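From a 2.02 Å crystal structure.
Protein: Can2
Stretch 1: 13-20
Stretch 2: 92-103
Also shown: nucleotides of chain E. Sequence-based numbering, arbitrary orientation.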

# COMPACT_ATOMS: atom_id res chain seq x y z
N THR A 13 21.46 -15.96 23.58
CA THR A 13 19.99 -15.80 23.54
C THR A 13 19.65 -14.51 22.80
O THR A 13 20.10 -13.43 23.23
N TYR A 14 18.89 -14.62 21.71
CA TYR A 14 18.46 -13.49 20.84
C TYR A 14 16.99 -13.21 21.13
O TYR A 14 16.15 -14.12 21.04
N VAL A 15 16.69 -12.00 21.59
CA VAL A 15 15.32 -11.58 21.97
C VAL A 15 14.79 -10.64 20.89
O VAL A 15 15.44 -9.59 20.64
N CYS A 16 13.67 -10.97 20.27
CA CYS A 16 13.10 -10.04 19.27
C CYS A 16 11.60 -9.84 19.47
O CYS A 16 10.90 -10.68 20.10
N LEU A 17 11.16 -8.67 19.02
CA LEU A 17 9.76 -8.19 19.21
C LEU A 17 9.04 -8.38 17.88
O LEU A 17 9.43 -7.69 16.93
N LEU A 18 8.01 -9.22 17.82
CA LEU A 18 7.32 -9.54 16.54
C LEU A 18 6.26 -8.46 16.24
O LEU A 18 5.57 -8.00 17.17
N SER A 19 6.08 -8.18 14.97
CA SER A 19 5.23 -7.07 14.47
C SER A 19 4.95 -7.29 12.99
O SER A 19 5.36 -8.39 12.46
N ASP A 20 4.30 -6.34 12.30
CA ASP A 20 3.96 -6.51 10.86
C ASP A 20 5.15 -7.00 10.06
O ASP A 20 4.92 -7.84 9.15
N LEU A 92 19.35 -8.12 22.60
CA LEU A 92 18.03 -7.58 22.17
C LEU A 92 18.16 -7.04 20.75
O LEU A 92 19.06 -6.23 20.49
N ASN A 93 17.27 -7.49 19.87
CA ASN A 93 16.92 -6.85 18.59
C ASN A 93 15.72 -5.94 18.86
O ASN A 93 14.65 -6.45 19.08
N VAL A 94 15.93 -4.62 18.88
CA VAL A 94 14.93 -3.61 19.32
C VAL A 94 14.20 -3.05 18.08
O VAL A 94 13.44 -2.07 18.22
N THR A 95 14.40 -3.63 16.90
CA THR A 95 13.87 -3.10 15.60
C THR A 95 12.36 -3.36 15.50
O THR A 95 11.62 -2.54 14.97
N GLY A 96 11.89 -4.51 15.99
CA GLY A 96 10.48 -4.87 15.97
C GLY A 96 9.66 -4.15 17.02
O GLY A 96 10.24 -3.49 17.89
N GLY A 97 8.34 -4.29 16.92
CA GLY A 97 7.36 -4.05 17.99
C GLY A 97 6.82 -2.64 17.92
O GLY A 97 7.23 -1.87 17.02
N THR A 98 5.94 -2.29 18.84
CA THR A 98 5.49 -0.89 19.04
C THR A 98 6.66 -0.16 19.66
O THR A 98 7.58 -0.81 20.17
N LYS A 99 6.60 1.17 19.70
CA LYS A 99 7.56 1.95 20.50
C LYS A 99 7.44 1.60 21.99
O LYS A 99 8.45 1.64 22.65
N ILE A 100 6.26 1.28 22.52
CA ILE A 100 6.09 0.94 23.96
C ILE A 100 6.89 -0.35 24.23
O ILE A 100 7.69 -0.38 25.14
N MSE A 101 6.69 -1.39 23.42
CA MSE A 101 7.41 -2.65 23.56
C MSE A 101 8.91 -2.38 23.53
O MSE A 101 9.66 -2.81 24.41
N ALA A 102 9.34 -1.64 22.49
CA ALA A 102 10.74 -1.39 22.25
C ALA A 102 11.32 -0.54 23.37
O ALA A 102 12.43 -0.86 23.79
N LEU A 103 10.65 0.54 23.81
CA LEU A 103 11.17 1.39 24.91
C LEU A 103 11.35 0.55 26.19
O LEU A 103 12.36 0.71 26.88

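Two parallel strands meet where Val 15 lies beside Leu 92, and the backbone hydrogen bond from Asn 93 N to Val 15 O (2.9 Å) is consistent with this register. On the face of the sheet that carries these two residues, Val 15 (chi1 t) and Leu 92 (t, p) bring Val 15 CG1 and Leu 92 CD1 to 4.0 Å. Leu 92 CD1 also reaches Leu 17 CD1, at 3.9 Å.

The Leu 17 CA-to-CB bond points toward the second stretch, and chi1 m with chi2 p spreads the branched end over two neighbours: while CD1 meets Leu 92, Leu 17 CD2 lies 4.2 Å from Ala 102 CB. Leu 17 CB lies 3.7 Å from CE of Met 101, a selenomethionine. Met 101 (m, t, p) also points toward the first stretch; its long, flexible chain folds at chi3 to bring CE back to Leu 17, while Met 101 SE lies 3.9 Å from C2 of A4.

On the other face, Asn 93 takes chi1 t, and its amide serves two partners: Asn 93 ND2 donates to Tyr 14 OH (2.7 Å), which the t rotamer of Tyr 14 carries nearer, while Asn 93 OD1 accepts from Thr 95 N (3.1 Å) and from Thr 95 OG1 (2.5 Å, very short).

Where the strands end, water 1 bridges the backbones, accepting from Leu 17 N (2.9 Å) and Gly 96 N (2.8 Å) and donating to Asn 93 O (2.6 Å). Glycine suits position 96, since a CB would clash with Leu 17 O; at Gly 97 the positive phi favours glycine, and a CB would crowd Leu 17 CD2.

Ser 19, chi1 p, donates from OG to OP1 of A1 (2.6 Å) and accepts a weak bond from Gly 97 N to OG (3.3 Å). Thr 98, also p, caps the helix by accepting from Met 101 N at OG1 (3.1 Å).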

# COMPACT_ATOMS: atom_id res chain seq x y z
CB THR A 13 19.41 -15.86 24.96
OG1 THR A 13 19.72 -17.15 25.53
CG2 THR A 13 17.92 -15.63 25.00
CB TYR A 14 18.79 -13.90 19.41
CG TYR A 14 18.29 -13.00 18.32
CD1 TYR A 14 18.97 -11.86 17.98
CD2 TYR A 14 17.19 -13.35 17.57
CE1 TYR A 14 18.57 -11.07 16.90
CE2 TYR A 14 16.76 -12.57 16.51
CZ TYR A 14 17.44 -11.41 16.20
OH TYR A 14 17.02 -10.63 15.17
CB VAL A 15 15.28 -10.94 23.37
CG1 VAL A 15 13.89 -10.47 23.76
CG2 VAL A 15 15.85 -11.88 24.42
CB CYS A 16 13.52 -10.40 17.86
SG CYS A 16 13.31 -12.13 17.45
CB LEU A 17 9.80 -6.70 19.60
CG LEU A 17 10.23 -6.37 21.01
CD1 LEU A 17 11.57 -7.00 21.35
CD2 LEU A 17 10.32 -4.87 21.19
CB LEU A 18 6.67 -10.91 16.63
CG LEU A 18 7.65 -12.07 16.81
CD1 LEU A 18 7.01 -13.39 16.40
CD2 LEU A 18 8.93 -11.86 16.00
CB SER A 19 5.90 -5.74 14.76
OG SER A 19 7.15 -5.63 14.13
CB ASP A 20 3.42 -5.24 10.22
CG ASP A 20 2.03 -4.88 10.71
OD1 ASP A 20 1.12 -5.74 10.57
OD2 ASP A 20 1.87 -3.77 11.27
CB LEU A 92 17.56 -6.49 23.13
CG LEU A 92 16.27 -5.78 22.72
CD1 LEU A 92 15.10 -6.71 22.88
CD2 LEU A 92 16.05 -4.52 23.55
CB ASN A 93 16.67 -7.87 17.49
CG ASN A 93 16.52 -7.21 16.13
OD1 ASN A 93 16.21 -6.01 16.03
ND2 ASN A 93 16.72 -7.99 15.10
CB VAL A 94 15.63 -2.52 20.16
CG1 VAL A 94 16.50 -1.60 19.30
CG2 VAL A 94 14.67 -1.69 21.02
CB THR A 95 14.56 -3.72 14.37
OG1 THR A 95 15.93 -3.99 14.63
CG2 THR A 95 14.43 -2.85 13.14
CB THR A 98 4.24 -0.82 19.90
OG1 THR A 98 4.55 -1.41 21.17
CG2 THR A 98 3.07 -1.54 19.27
CB LYS A 99 7.41 3.44 20.21
CG LYS A 99 7.83 3.77 18.80
CD LYS A 99 7.81 5.23 18.55
CE LYS A 99 8.38 5.51 17.18
NZ LYS A 99 7.28 5.60 16.23
CB ILE A 100 4.61 0.82 24.34
CG1 ILE A 100 3.83 2.14 24.21
CG2 ILE A 100 4.44 0.20 25.72
CD1 ILE A 100 4.60 3.39 24.52
CB MSE A 101 7.02 -3.61 22.42
CG MSE A 101 5.58 -4.13 22.48
SE MSE A 101 4.94 -5.08 20.91
CE MSE A 101 6.27 -6.61 20.83
CB ALA A 102 10.94 -0.73 20.89
CB LEU A 103 10.22 2.56 25.18
CG LEU A 103 10.18 3.64 24.09
CD1 LEU A 103 8.97 4.55 24.26
CD2 LEU A 103 11.45 4.48 24.12
P A E 4 4.78 2.84 16.68
OP1 A E 4 4.66 2.70 18.15
OP2 A E 4 5.90 3.25 15.79
O5' A E 4 4.43 1.31 16.34
C5' A E 4 4.50 0.83 15.02
C4' A E 4 4.93 -0.62 15.13
O4' A E 4 4.04 -1.33 16.04
C3' A E 4 4.88 -1.38 13.81
O3' A E 4 6.08 -2.16 13.72
C2' A E 4 3.61 -2.21 13.95
O2' A E 4 3.55 -3.33 13.10
C1' A E 4 3.67 -2.55 15.44
N9 A E 4 2.42 -2.98 16.03
C8 A E 4 1.17 -2.37 15.93
N7 A E 4 0.24 -3.02 16.61
C5 A E 4 0.90 -4.12 17.16
C6 A E 4 0.47 -5.21 17.95
N6 A E 4 -0.79 -5.35 18.33
N1 A E 4 1.37 -6.17 18.31
C2 A E 4 2.63 -6.02 17.87
N3 A E 4 3.16 -5.03 17.13
C4 A E 4 2.24 -4.11 16.79
P A E 1 6.68 -2.59 12.31
OP1 A E 1 6.65 -4.10 12.12
OP2 A E 1 6.13 -1.91 11.07
O5' A E 1 8.18 -2.13 12.58
C5' A E 1 9.16 -2.52 11.63
C4' A E 1 10.38 -1.70 11.89
O4' A E 1 11.49 -2.33 11.22
C3' A E 1 10.36 -0.27 11.35
O3' A E 1 11.32 0.47 12.03
C2' A E 1 10.92 -0.46 9.95
O2' A E 1 11.44 0.76 9.46
C1' A E 1 12.05 -1.43 10.30
N9 A E 1 12.62 -2.22 9.26
C8 A E 1 13.94 -2.52 9.14
N7 A E 1 14.21 -3.30 8.14
C5 A E 1 12.99 -3.56 7.57
C6 A E 1 12.61 -4.34 6.47
N6 A E 1 13.45 -5.03 5.73
N1 A E 1 11.29 -4.41 6.20
C2 A E 1 10.44 -3.72 6.95
N3 A E 1 10.67 -2.93 7.97
C4 A E 1 11.98 -2.91 8.26
O HOH W 1 12.62 -6.78 17.46